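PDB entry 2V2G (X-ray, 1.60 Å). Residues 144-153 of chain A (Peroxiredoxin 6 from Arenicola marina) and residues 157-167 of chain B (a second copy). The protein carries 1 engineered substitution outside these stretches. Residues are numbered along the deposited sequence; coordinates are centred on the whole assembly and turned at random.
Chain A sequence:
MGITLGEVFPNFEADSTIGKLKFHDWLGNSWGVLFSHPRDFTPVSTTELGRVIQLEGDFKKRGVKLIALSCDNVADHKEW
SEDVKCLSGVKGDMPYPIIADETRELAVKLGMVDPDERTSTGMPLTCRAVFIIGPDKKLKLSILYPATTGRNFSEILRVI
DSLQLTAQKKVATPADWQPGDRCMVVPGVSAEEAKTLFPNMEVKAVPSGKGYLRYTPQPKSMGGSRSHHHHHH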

# COMPACT_ATOMS: atom_id res chain seq x y z
N LEU A 144 -2.29 3.30 2.92
CA LEU A 144 -3.34 3.71 3.85
C LEU A 144 -4.41 2.66 3.78
O LEU A 144 -5.24 2.61 2.84
CB LEU A 144 -3.96 5.07 3.49
CG LEU A 144 -3.20 6.36 3.61
CD1 LEU A 144 -4.21 7.48 3.18
CD2 LEU A 144 -2.66 6.55 5.05
N TYR A 145 -4.38 1.77 4.75
CA TYR A 145 -5.44 0.74 4.87
C TYR A 145 -6.45 1.18 5.96
O TYR A 145 -6.05 1.78 6.98
CB TYR A 145 -4.84 -0.61 5.30
CG TYR A 145 -4.13 -1.41 4.23
CD1 TYR A 145 -3.60 -0.83 3.11
CD2 TYR A 145 -4.03 -2.82 4.35
CE1 TYR A 145 -2.97 -1.60 2.14
CE2 TYR A 145 -3.39 -3.58 3.40
CZ TYR A 145 -2.85 -2.99 2.28
OH TYR A 145 -2.21 -3.73 1.28
N PRO A 146 -7.74 0.85 5.78
CA PRO A 146 -8.70 1.22 6.81
C PRO A 146 -8.72 0.29 8.03
O PRO A 146 -8.11 -0.84 8.00
CB PRO A 146 -10.03 1.11 6.05
CG PRO A 146 -9.80 -0.05 5.13
CD PRO A 146 -8.35 0.12 4.66
N ALA A 147 -9.46 0.67 9.09
CA ALA A 147 -9.51 -0.12 10.30
C ALA A 147 -9.98 -1.56 10.06
O ALA A 147 -9.62 -2.46 10.77
CB ALA A 147 -10.40 0.58 11.33
N THR A 148 -10.83 -1.75 9.06
CA THR A 148 -11.41 -3.06 8.77
C THR A 148 -10.41 -4.13 8.31
O THR A 148 -10.72 -5.34 8.32
CB THR A 148 -12.43 -2.95 7.54
OG1 THR A 148 -11.80 -2.40 6.36
CG2 THR A 148 -13.66 -2.14 7.93
N THR A 149 -9.26 -3.68 7.82
CA THR A 149 -8.42 -4.48 6.89
C THR A 149 -6.97 -4.55 7.40
O THR A 149 -6.17 -3.65 7.19
CB THR A 149 -8.53 -3.98 5.43
OG1 THR A 149 -9.92 -4.02 5.06
CG2 THR A 149 -7.64 -4.82 4.45
N GLY A 150 -6.65 -5.66 8.05
CA GLY A 150 -5.31 -5.86 8.54
C GLY A 150 -4.29 -5.92 7.44
O GLY A 150 -4.58 -6.33 6.35
N ARG A 151 -3.06 -5.45 7.72
CA ARG A 151 -2.02 -5.36 6.75
C ARG A 151 -1.29 -6.70 6.49
O ARG A 151 -1.52 -7.69 7.17
CB ARG A 151 -1.02 -4.30 7.21
CG ARG A 151 -1.58 -2.91 7.07
CD ARG A 151 -0.89 -1.92 7.90
NE ARG A 151 -1.23 -2.05 9.29
CZ ARG A 151 -0.97 -1.15 10.24
NH1 ARG A 151 -0.34 0.01 9.97
NH2 ARG A 151 -1.43 -1.35 11.43
N ASN A 152 -0.51 -6.70 5.41
CA ASN A 152 0.38 -7.80 4.99
C ASN A 152 1.81 -7.28 5.16
O ASN A 152 2.34 -6.57 4.31
CB ASN A 152 0.03 -8.20 3.54
CG ASN A 152 0.98 -9.19 2.94
OD1 ASN A 152 1.97 -9.57 3.57
ND2 ASN A 152 0.71 -9.62 1.72
N PHE A 153 2.45 -7.70 6.25
CA PHE A 153 3.79 -7.21 6.59
C PHE A 153 4.87 -7.95 5.76
O PHE A 153 5.98 -7.42 5.64
CB PHE A 153 4.03 -7.26 8.14
CG PHE A 153 3.38 -6.11 8.87
CD1 PHE A 153 3.94 -4.83 8.86
CD2 PHE A 153 2.14 -6.29 9.47
CE1 PHE A 153 3.28 -3.72 9.50
CE2 PHE A 153 1.50 -5.23 10.10
CZ PHE A 153 2.07 -3.94 10.11
N LEU B 157 -5.95 -7.85 -4.70
CA LEU B 157 -7.10 -8.79 -4.65
C LEU B 157 -7.42 -9.16 -3.21
O LEU B 157 -8.60 -9.17 -2.80
CB LEU B 157 -6.89 -10.02 -5.53
CG LEU B 157 -6.96 -9.71 -7.02
CD1 LEU B 157 -6.44 -10.86 -7.88
CD2 LEU B 157 -8.40 -9.37 -7.48
N ARG B 158 -6.35 -9.39 -2.42
CA ARG B 158 -6.58 -9.79 -1.00
C ARG B 158 -7.37 -8.70 -0.27
O ARG B 158 -8.37 -8.99 0.44
CB ARG B 158 -5.24 -10.11 -0.31
CG ARG B 158 -5.40 -10.69 1.13
CD ARG B 158 -4.08 -10.80 1.86
NE ARG B 158 -3.67 -9.46 2.28
CZ ARG B 158 -4.07 -8.89 3.41
NH1 ARG B 158 -4.88 -9.55 4.24
NH2 ARG B 158 -3.71 -7.65 3.67
N VAL B 159 -6.90 -7.45 -0.35
CA VAL B 159 -7.57 -6.36 0.34
C VAL B 159 -9.03 -6.09 -0.21
O VAL B 159 -9.90 -5.72 0.59
CB VAL B 159 -6.70 -5.10 0.43
CG1 VAL B 159 -5.42 -5.41 1.26
CG2 VAL B 159 -6.35 -4.49 -0.97
N ILE B 160 -9.26 -6.25 -1.52
CA ILE B 160 -10.65 -6.21 -2.10
C ILE B 160 -11.54 -7.20 -1.41
O ILE B 160 -12.64 -6.87 -1.01
CB ILE B 160 -10.64 -6.37 -3.60
CG1 ILE B 160 -10.00 -5.13 -4.28
CG2 ILE B 160 -12.09 -6.69 -4.12
CD1 ILE B 160 -9.65 -5.41 -5.81
N ASP B 161 -11.03 -8.40 -1.17
CA ASP B 161 -11.79 -9.44 -0.49
C ASP B 161 -12.12 -9.03 0.94
O ASP B 161 -13.26 -9.17 1.41
CB ASP B 161 -11.08 -10.80 -0.55
CG ASP B 161 -11.09 -11.39 -1.97
OD1 ASP B 161 -11.99 -11.05 -2.77
OD2 ASP B 161 -10.25 -12.26 -2.28
N SER B 162 -11.16 -8.42 1.61
CA SER B 162 -11.36 -7.92 2.98
C SER B 162 -12.41 -6.82 2.96
O SER B 162 -13.35 -6.82 3.75
CB SER B 162 -10.04 -7.34 3.54
OG SER B 162 -10.32 -6.80 4.81
N LEU B 163 -12.23 -5.85 2.06
CA LEU B 163 -13.10 -4.68 2.03
C LEU B 163 -14.53 -5.13 1.75
O LEU B 163 -15.46 -4.60 2.36
CB LEU B 163 -12.67 -3.68 0.97
CG LEU B 163 -11.33 -2.94 1.25
CD1 LEU B 163 -10.85 -2.28 -0.11
CD2 LEU B 163 -11.45 -1.90 2.40
N GLN B 164 -14.68 -6.05 0.80
CA GLN B 164 -16.03 -6.50 0.44
C GLN B 164 -16.75 -7.29 1.57
O GLN B 164 -17.95 -7.15 1.79
CB GLN B 164 -16.05 -7.25 -0.89
CG GLN B 164 -15.88 -6.28 -2.06
CD GLN B 164 -15.77 -6.94 -3.40
OE1 GLN B 164 -15.50 -8.15 -3.50
NE2 GLN B 164 -16.01 -6.16 -4.48
N LEU B 165 -15.98 -8.09 2.29
CA LEU B 165 -16.51 -8.85 3.42
C LEU B 165 -16.88 -7.93 4.57
O LEU B 165 -17.97 -8.01 5.12
CB LEU B 165 -15.45 -9.85 3.91
CG LEU B 165 -15.68 -10.61 5.20
CD1 LEU B 165 -16.87 -11.52 5.08
CD2 LEU B 165 -14.42 -11.39 5.60
N THR B 166 -15.95 -7.04 4.94
CA THR B 166 -16.16 -6.15 6.08
C THR B 166 -17.18 -5.04 5.86
O THR B 166 -17.63 -4.44 6.85
CB THR B 166 -14.82 -5.56 6.54
OG1 THR B 166 -14.27 -4.73 5.49
CG2 THR B 166 -13.85 -6.68 6.95
N ALA B 167 -17.57 -4.78 4.60
CA ALA B 167 -18.70 -3.90 4.28
C ALA B 167 -20.03 -4.57 4.66
O ALA B 167 -20.98 -3.88 4.94
CB ALA B 167 -18.72 -3.55 2.77
O HOH W 1 -6.29 -8.44 6.58

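Contact between a turn of chain A and a helix of chain B in the peroxiredoxin 6 dimer. The type I turn from Pro146(A) to Thr149(A), closed by Thr149(A) N to Pro146(A) O at 3.1 Å, and the residues after it lie against helical residues Arg158(B), Val159(B), Ser162(B), Leu163(B) and Thr166(B), a spacing that brings one side of the helix to the contact. Thr149(A) OG1 and Ser162(B) OG are hydrogen-bonded at 2.8 Å, and Thr149(A) OG1 is also 2.8 Å from Thr148(A) OG1 in a second hydrogen bond, so the three hydroxyls form a chain across the interface. The coordinates do not fix the proton order along it. Ser162(B) OG has a further partner elsewhere in the structure. Thr166(B) OG1 donates to Ser162(B) O, one turn back in its own helix, at 2.9 Å; Thr166(B) OG1 also packs 3.3 Å from Thr148(A) CB.

At the other end, Arg158(B) reaches the backbone beyond the turn. Its NH2 donates to Gly150(A) O at 3.1 Å with a nearly straight N-H...O angle of 178°, and the carbonyl lies near the guanidinium plane, where the N-H bonds point. Water 1, 2.7 Å from Gly150(A) O, accepts from Arg158(B) NH1 at 2.9 Å and can thus add a second, indirect link between the two. Arg158(B) NE and NH2 also bond to residues flanking the stretches. Tyr145(A) brings its ring edge to Arg158(B), with CE2 4.1 Å from NH2, while its OH is satisfied by a flanking residue.

Apolar contacts complete the surface: Tyr145(A) CE2 meets Val159(B) CG1 at 3.5 Å, between Arg158(B) NH2 and Thr149(A) OG1, and Pro146(A) CG meets Leu163(B) CD2 at 3.7 Å, farther from the arginine than that hydroxyl. Asn152(A), whose side chain caps the following helix, touches Arg158(B), CB to NH2, at 3.8 Å.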